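Mandelate racemase / muconate lactonizing enzyme, C-terminal domain protein (Pseudovibrio sp. JE062, PDB 4JHM) is of unknown function but belongs by family to the enolase superfamily, joining a mandelate racemase-type N-terminal domain to a TIM-barrel-like C-terminal domain. Local coordinates at residues Y14-E19 with K366-A371; L33-N38 with A53-T58; D46-L51 with G116-M121; Y303-A308 with V358-D363. All blocks are in the same frame, centred on the assembly; numbering follows the deposited sequence.

Interaction 1: residues Y14-E19 with K366-A371; sequences YALADE and KEASFA
Ala15 and the corner at Ser369-Ala371 are held chiefly by main-chain bonds. Phe370 N donates to Ala15 O at 3.0 Å, and Ala15 N donates to Ala371 O at 3.1 Å; both bonds are bent. A third, from Ala17 N to Ala368 O, is weak. Leu16 and Ser369 form an antiparallel non-hydrogen-bonded pair; next to it Leu16 CA makes a C-H...O contact with Ala368 O at 3.3 Å.

Aromatic contacts come next. Phe370 CG lies between its backbone N and carbonyl carbon (chi1 53°), 3.5 Å from Ala15 O, and that oxygen sits above one face of the ring, offset toward the rim. Ala15 CB touches Phe370 CZ at 3.7 Å, and Ala17 CB meets the ring edge at CE2. Ser369 OG lies at the edge of the Tyr14 ring, in its plane, 3.5 Å from Tyr14 CD1.

Purely apolar packing is small in scale: Leu16 CB rests on Ala368 CB, where helix 362-368 gives way to strand 369-376. Alanine suits these places because a single methyl lets main chains approach closely. Strand 8-16 bonds on to strand 34-44, while 369-376 is the outermost strand of this antiparallel sheet within the chain. The chemistry implies a junction made by two bent main-chain bonds and a weak third, in which the Phe370 ring over Ala15 O probably limits its access to water.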
loop_
_atom_site.group_PDB
_atom_site.type_symbol
_atom_site.label_atom_id
_atom_site.label_comp_id
_atom_site.label_asym_id
_atom_site.label_seq_id
_atom_site.Cartn_x
_atom_site.Cartn_y
_atom_site.Cartn_z
ATOM N N TYR A 14 19.763 2.819 -46.541
ATOM C CA TYR A 14 21.151 2.371 -46.577
ATOM C C TYR A 14 21.532 1.585 -45.328
ATOM O O TYR A 14 21.019 1.830 -44.234
ATOM C CB TYR A 14 22.092 3.564 -46.730
ATOM C CG TYR A 14 21.917 4.302 -48.030
ATOM C CD1 TYR A 14 22.520 3.847 -49.191
ATOM C CD2 TYR A 14 21.144 5.451 -48.098
ATOM C CE1 TYR A 14 22.358 4.517 -50.388
ATOM C CE2 TYR A 14 20.977 6.130 -49.291
ATOM C CZ TYR A 14 21.586 5.657 -50.431
ATOM O OH TYR A 14 21.425 6.323 -51.618
ATOM N N ALA A 15 22.434 0.631 -45.513
ATOM C CA ALA A 15 23.022 -0.107 -44.412
ATOM C C ALA A 15 24.509 -0.240 -44.710
ATOM O O ALA A 15 24.911 -0.998 -45.602
ATOM C CB ALA A 15 22.372 -1.476 -44.270
ATOM N N LEU A 16 25.321 0.512 -43.975
ATOM C CA LEU A 16 26.748 0.570 -44.241
ATOM C C LEU A 16 27.568 0.173 -43.023
ATOM O O LEU A 16 27.050 0.102 -41.910
ATOM C CB LEU A 16 27.153 1.970 -44.721
ATOM C CG LEU A 16 26.623 3.181 -43.952
ATOM C CD1 LEU A 16 27.572 4.358 -44.092
ATOM C CD2 LEU A 16 25.231 3.570 -44.429
ATOM N N ALA A 17 28.850 -0.092 -43.254
ATOM C CA ALA A 17 29.773 -0.530 -42.210
ATOM C C ALA A 17 31.211 -0.412 -42.713
ATOM O O ALA A 17 31.440 -0.058 -43.865
ATOM C CB ALA A 17 29.469 -1.965 -41.803
ATOM N N ASP A 18 32.172 -0.710 -41.842
ATOM C CA ASP A 18 33.592 -0.627 -42.177
ATOM C C ASP A 18 34.319 -1.885 -41.703
ATOM O O ASP A 18 34.467 -2.114 -40.499
ATOM C CB ASP A 18 34.216 0.621 -41.539
ATOM C CG ASP A 18 35.675 0.814 -41.924
ATOM O OD1 ASP A 18 36.536 0.088 -41.389
ATOM O OD2 ASP A 18 35.965 1.703 -42.754
ATOM N N GLU A 19 34.768 -2.699 -42.654
ATOM C CA GLU A 19 35.477 -3.937 -42.338
ATOM C C GLU A 19 36.714 -3.665 -41.480
ATOM O O GLU A 19 37.064 -4.461 -40.611
ATOM C CB GLU A 19 35.892 -4.656 -43.629
ATOM C CG GLU A 19 34.728 -5.101 -44.503
ATOM C CD GLU A 19 35.174 -5.742 -45.807
ATOM O OE1 GLU A 19 34.470 -6.657 -46.284
ATOM O OE2 GLU A 19 36.223 -5.339 -46.362
ATOM N N LYS A 366 27.495 5.324 -50.193
ATOM C CA LYS A 366 27.312 4.411 -51.314
ATOM C C LYS A 366 28.425 3.372 -51.267
ATOM O O LYS A 366 28.168 2.172 -51.350
ATOM C CB LYS A 366 27.335 5.163 -52.645
ATOM N N GLU A 367 29.657 3.849 -51.096
ATOM C CA GLU A 367 30.845 2.994 -51.035
ATOM C C GLU A 367 30.814 1.967 -49.891
ATOM O O GLU A 367 31.266 0.834 -50.059
ATOM C CB GLU A 367 32.102 3.869 -50.921
ATOM C CG GLU A 367 33.401 3.107 -50.692
ATOM C CD GLU A 367 33.719 2.122 -51.803
ATOM O OE1 GLU A 367 33.131 2.236 -52.901
ATOM O OE2 GLU A 367 34.562 1.229 -51.575
ATOM N N ALA A 368 30.285 2.359 -48.736
ATOM C CA ALA A 368 30.263 1.470 -47.569
ATOM C C ALA A 368 28.970 0.666 -47.480
ATOM O O ALA A 368 28.841 -0.213 -46.631
ATOM C CB ALA A 368 30.466 2.269 -46.289
ATOM N N SER A 369 28.023 0.962 -48.363
ATOM C CA SER A 369 26.684 0.395 -48.266
ATOM C C SER A 369 26.601 -0.998 -48.887
ATOM O O SER A 369 26.678 -1.149 -50.105
ATOM C CB SER A 369 25.680 1.334 -48.938
ATOM O OG SER A 369 24.354 0.866 -48.783
ATOM N N PHE A 370 26.434 -2.009 -48.040
ATOM C CA PHE A 370 26.289 -3.391 -48.504
ATOM C C PHE A 370 24.834 -3.721 -48.848
ATOM O O PHE A 370 24.542 -4.813 -49.340
ATOM C CB PHE A 370 26.821 -4.376 -47.453
ATOM C CG PHE A 370 26.230 -4.182 -46.086
ATOM C CD1 PHE A 370 25.028 -4.777 -45.745
ATOM C CD2 PHE A 370 26.872 -3.396 -45.143
ATOM C CE1 PHE A 370 24.475 -4.590 -44.489
ATOM C CE2 PHE A 370 26.327 -3.208 -43.888
ATOM C CZ PHE A 370 25.126 -3.805 -43.562
ATOM N N ALA A 371 23.929 -2.778 -48.584
ATOM C CA ALA A 371 22.517 -2.931 -48.941
ATOM C C ALA A 371 21.834 -1.573 -49.061
ATOM O O ALA A 371 22.065 -0.683 -48.243
ATOM C CB ALA A 371 21.798 -3.784 -47.909
#

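Interaction 2: residues L33-N38 with A53-T58; sequences LLYTNN and ATMSYT
Tyr35 presents one ring face to Tyr57 CB, on one face of the beta hairpin of strands 34-44 and 50-58 in the N-terminal domain. This is a CH-pi contact, with Tyr57 CB 4.1 Å from the Tyr35 ring centroid and offset toward the rim. At the edge of the same ring, in its plane, lie Leu33 O and the selenium of Met55, a selenomethionine; SE is 3.7 Å from Tyr35 CD2, a Met-aromatic contact. The Met55 chain bends at chi3 (70°), and its terminal CE comes against Tyr35 CE2. The side chains of Tyr35, Tyr57 and Met55 share one face. A long flat ring suits Tyr35 because it spans two neighbours on the partner strand while its OH reaches Trp26.

The backbones pair in antiparallel fashion, with hydrogen-bonded pairs Leu34-Thr58, Thr36-Ser56 and Asn38-Thr54; Thr36 N to Ser56 O, at 3.0 Å, is nearly straight at 173°. Met55 O goes on to accept from Trp98 of a second subunit, while Leu33 and Tyr57 pack on its Cys96, so this hairpin helps form the assembly.

On the opposite face asparagine suits its place because its NH2 carries two N-H groups. Asn38 ND2 donates to Ser56 OG at 2.7 Å, with that oxygen in the amide plane, and to Thr54 O at 2.9 Å; Asn38 N also donates to Thr54 O, the two nitrogens arriving from opposite faces of its carbonyl plane.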
loop_
_atom_site.group_PDB
_atom_site.type_symbol
_atom_site.label_atom_id
_atom_site.label_comp_id
_atom_site.label_asym_id
_atom_site.label_seq_id
_atom_site.Cartn_x
_atom_site.Cartn_y
_atom_site.Cartn_z
ATOM N N LEU A 33 31.183 -7.736 -31.684
ATOM C CA LEU A 33 30.041 -7.162 -32.386
ATOM C C LEU A 33 30.467 -6.396 -33.632
ATOM O O LEU A 33 31.377 -5.568 -33.585
ATOM C CB LEU A 33 29.260 -6.220 -31.474
ATOM C CG LEU A 33 28.631 -6.831 -30.224
ATOM C CD1 LEU A 33 28.034 -5.729 -29.359
ATOM C CD2 LEU A 33 27.578 -7.872 -30.581
ATOM N N LEU A 34 29.790 -6.684 -34.740
ATOM C CA LEU A 34 29.957 -5.937 -35.981
ATOM C C LEU A 34 28.930 -4.813 -36.035
ATOM O O LEU A 34 27.723 -5.058 -36.008
ATOM C CB LEU A 34 29.775 -6.857 -37.188
ATOM C CG LEU A 34 30.982 -7.673 -37.666
ATOM C CD1 LEU A 34 31.761 -8.272 -36.508
ATOM C CD2 LEU A 34 30.517 -8.762 -38.617
ATOM N N TYR A 35 29.414 -3.578 -36.120
ATOM C CA TYR A 35 28.538 -2.412 -36.098
ATOM C C TYR A 35 28.068 -2.010 -37.491
ATOM O O TYR A 35 28.867 -1.847 -38.407
ATOM C CB TYR A 35 29.225 -1.248 -35.374
ATOM C CG TYR A 35 29.089 -1.390 -33.883
ATOM C CD1 TYR A 35 29.720 -2.428 -33.207
ATOM C CD2 TYR A 35 28.289 -0.529 -33.154
ATOM C CE1 TYR A 35 29.577 -2.585 -31.838
ATOM C CE2 TYR A 35 28.139 -0.680 -31.787
ATOM C CZ TYR A 35 28.785 -1.711 -31.136
ATOM O OH TYR A 35 28.637 -1.859 -29.779
ATOM N N THR A 36 26.752 -1.883 -37.625
ATOM C CA THR A 36 26.108 -1.445 -38.849
ATOM C C THR A 36 25.333 -0.177 -38.565
ATOM O O THR A 36 24.739 -0.035 -37.489
ATOM C CB THR A 36 25.088 -2.474 -39.341
ATOM O OG1 THR A 36 25.730 -3.736 -39.530
ATOM C CG2 THR A 36 24.464 -2.020 -40.641
ATOM N N ASN A 37 25.333 0.739 -39.527
ATOM C CA ASN A 37 24.520 1.943 -39.437
ATOM C C ASN A 37 23.416 1.886 -40.486
ATOM O O ASN A 37 23.671 1.534 -41.639
ATOM C CB ASN A 37 25.387 3.184 -39.641
ATOM C CG ASN A 37 24.706 4.463 -39.185
ATOM O OD1 ASN A 37 23.528 4.468 -38.834
ATOM N ND2 ASN A 37 25.451 5.559 -39.191
ATOM N N ASN A 38 22.192 2.217 -40.082
ATOM C CA ASN A 38 21.053 2.234 -40.992
ATOM C C ASN A 38 20.590 3.658 -41.231
ATOM O O ASN A 38 20.184 4.345 -40.301
ATOM C CB ASN A 38 19.907 1.416 -40.411
ATOM C CG ASN A 38 20.321 0.001 -40.080
ATOM O OD1 ASN A 38 20.545 -0.816 -40.975
ATOM N ND2 ASN A 38 20.425 -0.302 -38.791
ATOM N N ALA A 53 18.768 7.908 -38.702
ATOM C CA ALA A 53 19.629 6.736 -38.635
ATOM C C ALA A 53 19.456 5.973 -37.335
ATOM O O ALA A 53 19.239 6.568 -36.280
ATOM C CB ALA A 53 21.082 7.153 -38.786
ATOM N N THR A 54 19.555 4.652 -37.416
ATOM C CA THR A 54 19.624 3.826 -36.223
ATOM C C THR A 54 20.700 2.756 -36.392
ATOM O O THR A 54 20.955 2.266 -37.494
ATOM C CB THR A 54 18.277 3.158 -35.887
ATOM O OG1 THR A 54 18.325 2.641 -34.551
ATOM C CG2 THR A 54 17.971 2.025 -36.859
HETATM N N MSE A 55 21.314 2.396 -35.274
HETATM C CA MSE A 55 22.480 1.540 -35.273
HETATM C C MSE A 55 22.101 0.132 -34.941
HETATM O O MSE A 55 21.233 -0.097 -34.101
HETATM C CB MSE A 55 23.373 2.107 -34.187
HETATM C CG MSE A 55 24.796 1.601 -34.305
HETATM SE SE MSE A 55 25.808 2.253 -32.752
HETATM C CE MSE A 55 24.980 1.180 -31.319
ATOM N N SER A 56 22.739 -0.826 -35.607
ATOM C CA SER A 56 22.590 -2.237 -35.267
ATOM C C SER A 56 23.938 -2.785 -34.815
ATOM O O SER A 56 24.985 -2.295 -35.232
ATOM C CB SER A 56 22.103 -3.041 -36.473
ATOM O OG SER A 56 21.034 -2.395 -37.133
ATOM N N TYR A 57 23.912 -3.804 -33.966
ATOM C CA TYR A 57 25.133 -4.504 -33.581
ATOM C C TYR A 57 24.868 -6.004 -33.576
ATOM O O TYR A 57 24.137 -6.512 -32.730
ATOM C CB TYR A 57 25.641 -4.019 -32.219
ATOM C CG TYR A 57 24.550 -3.519 -31.307
ATOM C CD1 TYR A 57 24.137 -2.198 -31.354
ATOM C CD2 TYR A 57 23.925 -4.369 -30.406
ATOM C CE1 TYR A 57 23.130 -1.736 -30.529
ATOM C CE2 TYR A 57 22.917 -3.918 -29.576
ATOM C CZ TYR A 57 22.522 -2.601 -29.641
ATOM O OH TYR A 57 21.519 -2.147 -28.812
ATOM N N THR A 58 25.465 -6.703 -34.538
ATOM C CA THR A 58 25.214 -8.124 -34.747
ATOM C C THR A 58 26.509 -8.917 -34.735
ATOM O O THR A 58 27.590 -8.343 -34.690
ATOM C CB THR A 58 24.523 -8.349 -36.097
ATOM O OG1 THR A 58 25.301 -7.739 -37.138
ATOM C CG2 THR A 58 23.129 -7.739 -36.078
#

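Interaction 3: residues D46-L51 with G116-M121; sequences DGTEGL and GKKAGM
Lys118 and Asp46 reach toward each other tip to tip, and Lys118 NZ closes a salt bridge to Asp46 OD2 at 2.9 Å, entering from above the carboxylate plane. Beside it the lysine crosses Thr48, whose OG1 lies 3.4 Å from Lys118 CE. Lys117 makes the second polar link: its extended chain carries NZ to Glu49 O at 3.0 Å, along a C=O...N angle of 154°. Lysine suits both places, since each long flexible arm spans a gap that separates the backbones by 7.7 Å even at their nearest CA atoms, those of Thr48 and Lys118.

Both lysines belong to the last turn of helix 100-119, which ends in a Schellman motif. There Met121 N bonds to Gly116 O, and Gly120 takes the positive phi that glycine adopts easily.

Further out, Asp46 OD1 is hydrogen-bonded to Thr44 OG1, which also bonds Thr48 O. Asp113, one turn back on the helix, forms a salt bridge with Lys117 NZ and accepts from Leu51 N, which links the helix directly to strand 50-58. Glu49 turns its carboxylate to Arg41 instead, and Ala119 packs against Ala119 of a third subunit.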
loop_
_atom_site.group_PDB
_atom_site.type_symbol
_atom_site.label_atom_id
_atom_site.label_comp_id
_atom_site.label_asym_id
_atom_site.label_seq_id
_atom_site.Cartn_x
_atom_site.Cartn_y
_atom_site.Cartn_z
ATOM N N ASP A 46 10.203 19.961 -52.967
ATOM C CA ASP A 46 11.059 21.121 -53.215
ATOM C C ASP A 46 12.547 20.814 -53.037
ATOM O O ASP A 46 13.370 21.726 -52.940
ATOM C CB ASP A 46 10.651 22.289 -52.312
ATOM C CG ASP A 46 10.729 21.947 -50.842
ATOM O OD1 ASP A 46 10.786 20.744 -50.505
ATOM O OD2 ASP A 46 10.726 22.885 -50.020
ATOM N N GLY A 47 12.887 19.529 -53.001
ATOM C CA GLY A 47 14.283 19.109 -52.919
ATOM C C GLY A 47 14.829 19.098 -51.502
ATOM O O GLY A 47 16.002 18.792 -51.287
ATOM N N THR A 48 13.986 19.440 -50.534
ATOM C CA THR A 48 14.379 19.384 -49.133
ATOM C C THR A 48 14.501 17.922 -48.717
ATOM O O THR A 48 13.582 17.133 -48.946
ATOM C CB THR A 48 13.353 20.100 -48.233
ATOM O OG1 THR A 48 13.271 21.482 -48.607
ATOM C CG2 THR A 48 13.745 19.990 -46.763
ATOM N N GLU A 49 15.633 17.560 -48.120
ATOM C CA GLU A 49 15.879 16.167 -47.745
ATOM C C GLU A 49 16.165 15.996 -46.254
ATOM O O GLU A 49 16.828 16.831 -45.639
ATOM C CB GLU A 49 17.016 15.569 -48.583
ATOM C CG GLU A 49 18.409 16.078 -48.249
ATOM C CD GLU A 49 19.485 15.387 -49.071
ATOM O OE1 GLU A 49 20.557 15.075 -48.507
ATOM O OE2 GLU A 49 19.250 15.144 -50.279
ATOM N N GLY A 50 15.658 14.905 -45.683
ATOM C CA GLY A 50 15.789 14.640 -44.250
ATOM C C GLY A 50 16.594 13.389 -43.971
ATOM O O GLY A 50 16.464 12.390 -44.676
ATOM N N LEU A 51 17.430 13.447 -42.938
ATOM C CA LEU A 51 18.278 12.319 -42.571
ATOM C C LEU A 51 17.940 11.787 -41.185
ATOM O O LEU A 51 17.767 12.551 -40.233
ATOM C CB LEU A 51 19.752 12.718 -42.590
ATOM C CG LEU A 51 20.217 13.645 -43.709
ATOM C CD1 LEU A 51 21.715 13.872 -43.576
ATOM C CD2 LEU A 51 19.862 13.077 -45.074
ATOM N N GLY A 116 13.343 21.193 -39.451
ATOM C CA GLY A 116 14.362 22.122 -38.979
ATOM C C GLY A 116 14.962 22.915 -40.123
ATOM O O GLY A 116 15.134 24.133 -40.034
ATOM N N LYS A 117 15.278 22.214 -41.206
ATOM C CA LYS A 117 15.886 22.831 -42.372
ATOM C C LYS A 117 14.950 23.844 -43.020
ATOM O O LYS A 117 15.398 24.890 -43.482
ATOM C CB LYS A 117 16.303 21.756 -43.378
ATOM C CG LYS A 117 17.545 20.991 -42.943
ATOM C CD LYS A 117 17.817 19.782 -43.826
ATOM C CE LYS A 117 19.069 19.044 -43.381
ATOM N NZ LYS A 117 19.255 17.758 -44.104
ATOM N N LYS A 118 13.656 23.534 -43.044
ATOM C CA LYS A 118 12.663 24.447 -43.606
ATOM C C LYS A 118 12.389 25.593 -42.642
ATOM O O LYS A 118 12.082 26.711 -43.058
ATOM C CB LYS A 118 11.360 23.710 -43.936
ATOM C CG LYS A 118 11.461 22.801 -45.151
ATOM C CD LYS A 118 10.112 22.590 -45.823
ATOM C CE LYS A 118 10.257 21.788 -47.110
ATOM N NZ LYS A 118 9.003 21.753 -47.913
ATOM N N ALA A 119 12.504 25.305 -41.350
ATOM C CA ALA A 119 12.337 26.322 -40.320
ATOM C C ALA A 119 13.544 27.261 -40.281
ATOM O O ALA A 119 13.464 28.366 -39.753
ATOM C CB ALA A 119 12.129 25.667 -38.961
ATOM N N GLY A 120 14.661 26.806 -40.835
ATOM C CA GLY A 120 15.875 27.605 -40.878
ATOM C C GLY A 120 16.570 27.727 -39.535
ATOM O O GLY A 120 17.291 28.696 -39.300
HETATM N N MSE A 121 16.359 26.748 -38.656
HETATM C CA MSE A 121 16.999 26.751 -37.335
HETATM C C MSE A 121 17.312 25.352 -36.874
HETATM O O MSE A 121 16.708 24.387 -37.340
HETATM C CB MSE A 121 16.130 27.447 -36.281
HETATM C CG MSE A 121 14.637 27.173 -36.430
HETATM SE SE MSE A 121 13.620 28.222 -35.097
HETATM C CE MSE A 121 14.018 30.043 -35.736
#

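Interaction 4: residues Y303-A308 with V358-D363; sequences YTLTQA and VEMDWD
Thr304 O accepts from Ala308 N at 2.7 Å, a bond of the first turn of helix 304-316 that sets these two residues on one side of the helix, both directed toward segment 358-363, Ala308 meeting Val358 and Thr304 meeting Met360. The valine fits because its two methyls divide the work. With CG1 anti to the backbone N (chi1 177°), Val358 CG1 lies 4.0 Å from Leu305 CD2 while Val358 CG2 meets Ala308 CB at 3.5 Å; the small alanine side chain leaves room for this branched neighbour. Leu305 and Val358 cross obliquely, and Leu305 CD2 lies about equally close to Val358 CB and CG1.

Met360, a selenomethionine, is the other partner. Its chain bends at chi2 (-92°) and again at chi3; SE lies 4.3 Å from Leu305 CD1, and CE slides past Thr304 to lie 3.8 Å from Thr304 OG1. That hydroxyl has a weak hydrogen bond with Ser336, which gives a buried polar atom a partner. Methionine suits the site, since a long flexible side chain reaches both Leu305 with SE and Thr304 with CE. Within the same segment, Met360 CB sits over one face of the Trp362 ring, which also makes a cation-pi contact with Arg41.

Asp361 then starts helix 362-368 as its N-cap, OD1 accepting from Ala364 N and weakly from Asp363 N. The contact thus joins helix 304-316 to the segment that runs into helix 362-368. Its chemistry implies cohesion by buried apolar surface, directed by shape and not by charge.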
loop_
_atom_site.group_PDB
_atom_site.type_symbol
_atom_site.label_atom_id
_atom_site.label_comp_id
_atom_site.label_asym_id
_atom_site.label_seq_id
_atom_site.Cartn_x
_atom_site.Cartn_y
_atom_site.Cartn_z
ATOM N N TYR A 303 26.703 6.449 -34.261
ATOM C CA TYR A 303 27.203 7.253 -35.368
ATOM C C TYR A 303 26.677 8.668 -35.267
ATOM O O TYR A 303 25.663 8.902 -34.616
ATOM C CB TYR A 303 26.786 6.635 -36.695
ATOM C CG TYR A 303 27.420 5.292 -36.943
ATOM C CD1 TYR A 303 28.667 5.195 -37.547
ATOM C CD2 TYR A 303 26.782 4.122 -36.565
ATOM C CE1 TYR A 303 29.258 3.966 -37.774
ATOM C CE2 TYR A 303 27.364 2.890 -36.787
ATOM C CZ TYR A 303 28.600 2.818 -37.393
ATOM O OH TYR A 303 29.174 1.594 -37.614
ATOM N N THR A 304 27.355 9.608 -35.922
ATOM C CA THR A 304 27.084 11.032 -35.717
ATOM C C THR A 304 25.598 11.386 -35.803
ATOM O O THR A 304 25.113 12.230 -35.043
ATOM C CB THR A 304 27.888 11.917 -36.685
ATOM O OG1 THR A 304 28.134 11.199 -37.896
ATOM C CG2 THR A 304 29.222 12.316 -36.059
ATOM N N LEU A 305 24.876 10.743 -36.717
ATOM C CA LEU A 305 23.433 10.947 -36.812
ATOM C C LEU A 305 22.732 10.522 -35.527
ATOM O O LEU A 305 21.888 11.249 -34.998
ATOM C CB LEU A 305 22.852 10.188 -38.004
ATOM C CG LEU A 305 22.743 11.014 -39.281
ATOM C CD1 LEU A 305 22.390 10.127 -40.464
ATOM C CD2 LEU A 305 21.706 12.113 -39.101
ATOM N N THR A 306 23.074 9.338 -35.030
ATOM C CA THR A 306 22.563 8.888 -33.741
ATOM C C THR A 306 22.987 9.869 -32.651
ATOM O O THR A 306 22.209 10.199 -31.761
ATOM C CB THR A 306 23.083 7.487 -33.377
ATOM O OG1 THR A 306 22.396 6.496 -34.152
ATOM C CG2 THR A 306 22.866 7.211 -31.900
ATOM N N GLN A 307 24.230 10.333 -32.730
ATOM C CA GLN A 307 24.757 11.264 -31.745
ATOM C C GLN A 307 23.974 12.568 -31.758
ATOM O O GLN A 307 23.580 13.067 -30.712
ATOM C CB GLN A 307 26.236 11.550 -32.019
ATOM C CG GLN A 307 27.143 10.338 -31.891
ATOM C CD GLN A 307 28.587 10.650 -32.232
ATOM O OE1 GLN A 307 29.100 11.714 -31.888
ATOM N NE2 GLN A 307 29.253 9.719 -32.905
ATOM N N ALA A 308 23.749 13.113 -32.949
ATOM C CA ALA A 308 23.129 14.431 -33.097
ATOM C C ALA A 308 21.667 14.437 -32.655
ATOM O O ALA A 308 21.228 15.345 -31.949
ATOM C CB ALA A 308 23.246 14.908 -34.540
ATOM N N VAL A 358 23.568 17.830 -39.543
ATOM C CA VAL A 358 24.450 16.755 -39.973
ATOM C C VAL A 358 24.508 16.688 -41.492
ATOM O O VAL A 358 23.491 16.507 -42.161
ATOM C CB VAL A 358 23.991 15.387 -39.440
ATOM C CG1 VAL A 358 24.887 14.286 -39.979
ATOM C CG2 VAL A 358 23.998 15.375 -37.919
ATOM N N GLU A 359 25.715 16.839 -42.022
ATOM C CA GLU A 359 25.952 16.743 -43.450
ATOM C C GLU A 359 26.704 15.442 -43.716
ATOM O O GLU A 359 27.657 15.111 -43.009
ATOM C CB GLU A 359 26.761 17.953 -43.925
ATOM C CG GLU A 359 26.545 18.326 -45.384
ATOM C CD GLU A 359 26.912 19.770 -45.679
ATOM O OE1 GLU A 359 27.181 20.530 -44.722
ATOM O OE2 GLU A 359 26.929 20.149 -46.869
HETATM N N MSE A 360 26.267 14.697 -44.725
HETATM C CA MSE A 360 26.864 13.402 -45.020
HETATM C C MSE A 360 27.522 13.431 -46.361
HETATM O O MSE A 360 27.054 14.110 -47.275
HETATM C CB MSE A 360 25.791 12.321 -45.044
HETATM C CG MSE A 360 25.115 12.158 -43.688
HETATM SE SE MSE A 360 26.054 10.785 -42.633
HETATM C CE MSE A 360 26.977 11.994 -41.390
ATOM N N ASP A 361 28.624 12.695 -46.481
ATOM C CA ASP A 361 29.261 12.443 -47.766
ATOM C C ASP A 361 28.546 11.258 -48.401
ATOM O O ASP A 361 28.650 10.130 -47.918
ATOM C CB ASP A 361 30.747 12.139 -47.570
ATOM C CG ASP A 361 31.453 11.788 -48.865
ATOM O OD1 ASP A 361 30.780 11.344 -49.820
ATOM O OD2 ASP A 361 32.688 11.952 -48.926
ATOM N N TRP A 362 27.812 11.515 -49.477
ATOM C CA TRP A 362 26.903 10.514 -50.025
ATOM C C TRP A 362 27.584 9.560 -50.998
ATOM O O TRP A 362 27.043 8.500 -51.322
ATOM C CB TRP A 362 25.694 11.196 -50.664
ATOM C CG TRP A 362 24.820 11.829 -49.630
ATOM C CD1 TRP A 362 24.662 13.163 -49.386
ATOM C CD2 TRP A 362 24.011 11.147 -48.668
ATOM N NE1 TRP A 362 23.788 13.352 -48.343
ATOM C CE2 TRP A 362 23.375 12.128 -47.885
ATOM C CE3 TRP A 362 23.755 9.800 -48.401
ATOM C CZ2 TRP A 362 22.500 11.806 -46.846
ATOM C CZ3 TRP A 362 22.885 9.477 -47.373
ATOM C CH2 TRP A 362 22.267 10.477 -46.607
ATOM N N ASP A 363 28.772 9.927 -51.457
ATOM C CA ASP A 363 29.577 9.006 -52.247
ATOM C C ASP A 363 30.304 8.049 -51.313
ATOM O O ASP A 363 30.685 6.951 -51.714
ATOM C CB ASP A 363 30.564 9.764 -53.139
ATOM C CG ASP A 363 29.870 10.513 -54.256
ATOM O OD1 ASP A 363 28.753 11.022 -54.018
ATOM O OD2 ASP A 363 30.430 10.582 -55.369
#

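Along the chain, interactions 2, 3 and 4 all fall inside the long loop that interaction 1 closes; interaction 2 crosses interaction 3 and closes before interaction 4 opens. Interactions 1, 2 and 3 reach the same four-stranded antiparallel sheet, and interactions 2 and 3 share strand 50-58, with centres about 26 Å apart. Interactions 1 and 2, about 11 Å apart between centres, touch where Leu16 O meets Asn37 N. Interaction 4 belongs to the barrel-type part, yet its Tyr303 packs on Asn37 and Met55 and its Trp362 on Leu51. Helix 362-368 links interactions 4 and 1 and runs into 369-376, the outer strand of the sheet, which probably helps hold the sheet and the barrel-type part together.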